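PDB 6FCG: glycoside hydrolase, GH17 family from Formosa sp. Hel1_33_131, which probably hydrolyses internal beta-1,3-glucosidic bonds of laminarin, as an endo-laminarinase of glycoside hydrolase family 17. Local coordinates for residues K268-D271 and I272-R276; R276-T279 and Y280-Q284. All blocks are in the same frame, centred on the assembly; numbering follows the deposited sequence.

Overall arrangement
Both interactions are adjoining stretches of one long helix, 266-294, that overlap at Arg276, in the part of the chain assigned to the TIM-barrel family GH17. Each rests on four main-chain i to i+4 hydrogen bonds and mixes buried with more open positions. Interaction 1 lies farther out, its centre about 23 Å from the centre of the chain, and includes the exposed Lys268 and Asp271; interaction 2, its centre about 16 Å from that point, has no fully exposed residue among those that touch. In both, side chains lie beside backbone carbonyls; interaction 1 adds the apolar pair Ile270-Met274, whereas interaction 2 has the looser Lys278-Val282. Helix 326-342 borders both.

Interaction 1. Residues K268-D271 and I272-R276; sequences KRID and IAMNR
Lys268 accepts the first of four i to i+4 bonds here, the regular alpha-helical pattern: its O takes the N-H of Ile272 at 3.0 Å. The same carbonyl is flanked by the isoleucine branch, Ile272 CG1 and CD1 each lying 3.5 Å from Lys268 O. That branch reaches it because CG1 stands anti to the carbonyl carbon of Ile272 (chi1 -76°), beside its backbone N.

One residue on, Arg269 O receives Ala273 N at 3.1 Å. Arg269 NH1 makes a salt bridge with Glu416 of the second subunit and a weak hydrogen bond to Leu264 O.

Ile270 makes the side-chain contact of this stretch. Its CG2 lies 4.1 Å from Met274 CG, the two chains running side by side in the same direction, while Ile270 O accepts Met274 N at 2.8 Å.

Asp271 closes the series, its O taking the N-H of Asn275 at 2.9 Å. Farther on, Ile272 O stands over the centre of one face of the Arg276 guanidinium, 4.0 Å above its plane.

Helix 266-294 comes between strands 238-241 and 301-305 of the parallel sheet in chain order, consistent with a TIM barrel. Ile270 and Met274 face helix 326-342, meeting Ile331, with Phe332 also against the methionine; Arg269 and Arg276 lean on the short strand 257-258, and Leu415 of the second subunit packs on Ile270.

Interaction 2. Residues R276-T279 and Y280-Q284; sequences RAKT and YAVSQ
Arg276 and Tyr280 begin a run of four backbone hydrogen bonds that carries the helix forward in the regular alpha-helical i to i+4 pattern. Tyr280 N donates a hydrogen bond to Arg276 O at 2.9 Å, Ala281 N reaches Ala277 O at a longer 3.3 Å, Val282 N meets Lys278 O at 3.0 Å, and Ser283 N binds Thr279 O at 2.9 Å.

Side-chain proximity is the second kind. Val282 CG2 sits 3.3 Å from Lys278 O, a closeness that follows from its standing anti to the valine carbonyl carbon, beside the backbone N. Between side chains the approach is loose: Lys278 CG comes only within 4.4 Å of Val282 CG2, and both residues also touch Trp339 of helix 326-342. Tyr280 has CG anti to its own N (chi1 -173°), and its ring leads away from residues 276-279 to stack with Phe254.

Four polar side chains find partners outside this stretch. Tyr280 OH is hydrogen-bonded to Asp247 and Asn251, Gln284 OE1 to Thr242, and Ser283 OG to Leu134 O of the third subunit. The Arg276 guanidinium bonds to Gly256 O and forms a salt bridge with Glu261.

Helix 266-294 follows strand 238-241 and precedes strand 301-305 of the parallel sheet, consistent with the TIM-barrel fold of family GH17. Chemically, then, main-chain bonding supplies the cohesion within this stretch, while Arg276, Tyr280 and Gln284 tie the helix to surrounding segments and Ser283 ties it to a neighbouring subunit.

Interaction 1. Residues K268-D271 and I272-R276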
loop_
_atom_site.group_PDB
_atom_site.type_symbol
_atom_site.label_atom_id
_atom_site.label_comp_id
_atom_site.label_asym_id
_atom_site.label_seq_id
_atom_site.Cartn_x
_atom_site.Cartn_y
_atom_site.Cartn_z
ATOM N N LYS A 268 -10.178 29.462 9.186
ATOM C CA LYS A 268 -11.580 29.166 9.500
ATOM C C LYS A 268 -11.862 27.686 9.490
ATOM O O LYS A 268 -12.585 27.196 10.352
ATOM C CB LYS A 268 -12.564 29.931 8.566
ATOM C CG LYS A 268 -12.898 31.284 9.204
ATOM C CD LYS A 268 -13.518 32.351 8.329
ATOM C CE LYS A 268 -13.840 33.609 9.149
ATOM N NZ LYS A 268 -13.383 34.860 8.472
ATOM N N ARG A 269 -11.256 26.974 8.542
ATOM C CA ARG A 269 -11.356 25.520 8.492
ATOM C C ARG A 269 -10.894 24.827 9.784
ATOM O O ARG A 269 -11.555 23.900 10.263
ATOM C CB ARG A 269 -10.585 24.979 7.293
ATOM C CG ARG A 269 -11.369 25.154 6.015
ATOM C CD ARG A 269 -10.572 25.684 4.816
ATOM N NE ARG A 269 -9.813 24.699 4.118
ATOM C CZ ARG A 269 -8.730 24.943 3.377
ATOM N NH1 ARG A 269 -8.220 26.167 3.147
ATOM N NH2 ARG A 269 -8.162 23.892 2.835
ATOM N N ILE A 270 -9.762 25.274 10.324
ATOM C CA ILE A 270 -9.262 24.749 11.586
ATOM C C ILE A 270 -10.223 25.090 12.738
ATOM O O ILE A 270 -10.590 24.204 13.502
ATOM C CB ILE A 270 -7.801 25.199 11.856
ATOM C CG1 ILE A 270 -6.877 24.470 10.887
ATOM C CG2 ILE A 270 -7.383 24.883 13.291
ATOM C CD1 ILE A 270 -5.435 24.908 10.936
ATOM N N ASP A 271 -10.635 26.358 12.849
ATOM C CA ASP A 271 -11.593 26.778 13.884
ATOM C C ASP A 271 -12.865 25.921 13.907
ATOM O O ASP A 271 -13.284 25.463 14.965
ATOM C CB ASP A 271 -11.977 28.259 13.729
ATOM C CG ASP A 271 -10.880 29.224 14.201
ATOM O OD1 ASP A 271 -10.054 28.844 15.060
ATOM O OD2 ASP A 271 -10.869 30.397 13.725
ATOM N N ILE A 272 -13.458 25.704 12.746
ATOM C CA ILE A 272 -14.708 24.939 12.614
ATOM C C ILE A 272 -14.486 23.497 13.004
ATOM O O ILE A 272 -15.317 22.899 13.683
ATOM C CB ILE A 272 -15.264 25.009 11.156
ATOM C CG1 ILE A 272 -15.896 26.366 10.922
ATOM C CG2 ILE A 272 -16.309 23.935 10.857
ATOM C CD1 ILE A 272 -15.970 26.742 9.460
ATOM N N ALA A 273 -13.377 22.925 12.544
ATOM C CA ALA A 273 -13.083 21.529 12.821
ATOM C C ALA A 273 -12.819 21.315 14.316
ATOM O O ALA A 273 -13.339 20.360 14.904
ATOM C CB ALA A 273 -11.892 21.064 12.007
ATOM N N MET A 274 -12.023 22.214 14.903
ATOM C CA MET A 274 -11.736 22.169 16.313
ATOM C C MET A 274 -12.968 22.432 17.182
ATOM O O MET A 274 -13.094 21.835 18.257
ATOM C CB MET A 274 -10.599 23.122 16.689
ATOM C CG MET A 274 -9.223 22.676 16.205
ATOM S SD MET A 274 -8.840 20.942 16.517
ATOM C CE MET A 274 -8.732 20.977 18.302
ATOM N N ASN A 275 -13.877 23.285 16.731
ATOM C CA ASN A 275 -15.140 23.428 17.426
ATOM C C ASN A 275 -15.944 22.131 17.475
ATOM O O ASN A 275 -16.564 21.816 18.484
ATOM C CB ASN A 275 -15.991 24.546 16.839
ATOM C CG ASN A 275 -17.188 24.850 17.722
ATOM O OD1 ASN A 275 -17.073 25.593 18.699
ATOM N ND2 ASN A 275 -18.342 24.270 17.396
ATOM N N ARG A 276 -15.931 21.364 16.394
ATOM C CA ARG A 276 -16.594 20.063 16.410
ATOM C C ARG A 276 -15.983 19.119 17.471
ATOM O O ARG A 276 -16.707 18.315 18.068
ATOM C CB ARG A 276 -16.599 19.405 15.015
ATOM C CG ARG A 276 -17.776 19.795 14.120
ATOM C CD ARG A 276 -17.800 18.948 12.840
ATOM N NE ARG A 276 -16.677 19.280 11.956
ATOM C CZ ARG A 276 -16.685 20.209 10.994
ATOM N NH1 ARG A 276 -17.771 20.925 10.729
ATOM N NH2 ARG A 276 -15.586 20.439 10.276
#

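Interaction 2. Residues R276-T279 and Y280-Q284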
loop_
_atom_site.group_PDB
_atom_site.type_symbol
_atom_site.label_atom_id
_atom_site.label_comp_id
_atom_site.label_asym_id
_atom_site.label_seq_id
_atom_site.Cartn_x
_atom_site.Cartn_y
_atom_site.Cartn_z
ATOM N N ARG A 276 -15.931 21.364 16.394
ATOM C CA ARG A 276 -16.594 20.063 16.410
ATOM C C ARG A 276 -15.983 19.119 17.471
ATOM O O ARG A 276 -16.707 18.315 18.068
ATOM C CB ARG A 276 -16.599 19.405 15.015
ATOM C CG ARG A 276 -17.776 19.795 14.120
ATOM C CD ARG A 276 -17.800 18.948 12.840
ATOM N NE ARG A 276 -16.677 19.280 11.956
ATOM C CZ ARG A 276 -16.685 20.209 10.994
ATOM N NH1 ARG A 276 -17.771 20.925 10.729
ATOM N NH2 ARG A 276 -15.586 20.439 10.276
ATOM N N ALA A 277 -14.668 19.198 17.656
ATOM C CA ALA A 277 -13.964 18.403 18.639
ATOM C C ALA A 277 -14.392 18.762 20.050
ATOM O O ALA A 277 -14.565 17.883 20.910
ATOM C CB ALA A 277 -12.457 18.589 18.482
ATOM N N LYS A 278 -14.519 20.057 20.310
ATOM C CA LYS A 278 -15.024 20.530 21.595
ATOM C C LYS A 278 -16.441 20.018 21.831
ATOM O O LYS A 278 -16.748 19.456 22.861
ATOM C CB LYS A 278 -15.003 22.048 21.644
ATOM C CG LYS A 278 -15.757 22.680 22.800
ATOM C CD LYS A 278 -16.624 23.805 22.272
ATOM C CE LYS A 278 -17.110 24.656 23.428
ATOM N NZ LYS A 278 -18.104 25.688 23.026
ATOM N N THR A 279 -17.299 20.199 20.854
ATOM C CA THR A 279 -18.683 19.771 20.965
ATOM C C THR A 279 -18.841 18.285 21.208
ATOM O O THR A 279 -19.763 17.840 21.918
ATOM C CB THR A 279 -19.354 20.198 19.633
ATOM O OG1 THR A 279 -19.819 21.543 19.764
ATOM C CG2 THR A 279 -20.456 19.273 19.232
ATOM N N TYR A 280 -17.964 17.513 20.581
ATOM C CA TYR A 280 -17.949 16.074 20.764
ATOM C C TYR A 280 -17.716 15.709 22.230
ATOM O O TYR A 280 -18.375 14.836 22.765
ATOM C CB TYR A 280 -16.844 15.510 19.885
ATOM C CG TYR A 280 -16.771 14.028 19.801
ATOM C CD1 TYR A 280 -17.584 13.327 18.907
ATOM C CD2 TYR A 280 -15.865 13.329 20.569
ATOM C CE1 TYR A 280 -17.506 11.952 18.810
ATOM C CE2 TYR A 280 -15.771 11.949 20.487
ATOM C CZ TYR A 280 -16.585 11.257 19.605
ATOM O OH TYR A 280 -16.486 9.881 19.542
ATOM N N ALA A 281 -16.746 16.367 22.859
ATOM C CA ALA A 281 -16.454 16.172 24.292
ATOM C C ALA A 281 -17.632 16.567 25.165
ATOM O O ALA A 281 -17.961 15.864 26.123
ATOM C CB ALA A 281 -15.202 16.957 24.719
ATOM N N VAL A 282 -18.260 17.675 24.814
ATOM C CA VAL A 282 -19.402 18.138 25.553
ATOM C C VAL A 282 -20.516 17.067 25.498
ATOM O O VAL A 282 -21.150 16.775 26.511
ATOM C CB VAL A 282 -19.937 19.506 25.039
ATOM C CG1 VAL A 282 -21.154 19.939 25.844
ATOM C CG2 VAL A 282 -18.872 20.589 25.115
ATOM N N SER A 283 -20.737 16.492 24.321
ATOM C CA SER A 283 -21.760 15.442 24.137
ATOM C C SER A 283 -21.519 14.224 24.989
ATOM O O SER A 283 -22.482 13.654 25.530
ATOM C CB SER A 283 -21.838 14.969 22.678
ATOM O OG SER A 283 -22.674 15.813 21.933
ATOM N N GLN A 284 -20.250 13.809 25.071
ATOM C CA GLN A 284 -19.880 12.656 25.894
ATOM C C GLN A 284 -20.093 12.926 27.380
ATOM O O GLN A 284 -20.618 12.073 28.098
ATOM C CB GLN A 284 -18.448 12.198 25.607
ATOM C CG GLN A 284 -18.312 11.665 24.197
ATOM C CD GLN A 284 -17.039 10.899 23.938
ATOM O OE1 GLN A 284 -15.975 11.122 24.553
ATOM N NE2 GLN A 284 -17.140 9.947 23.019
#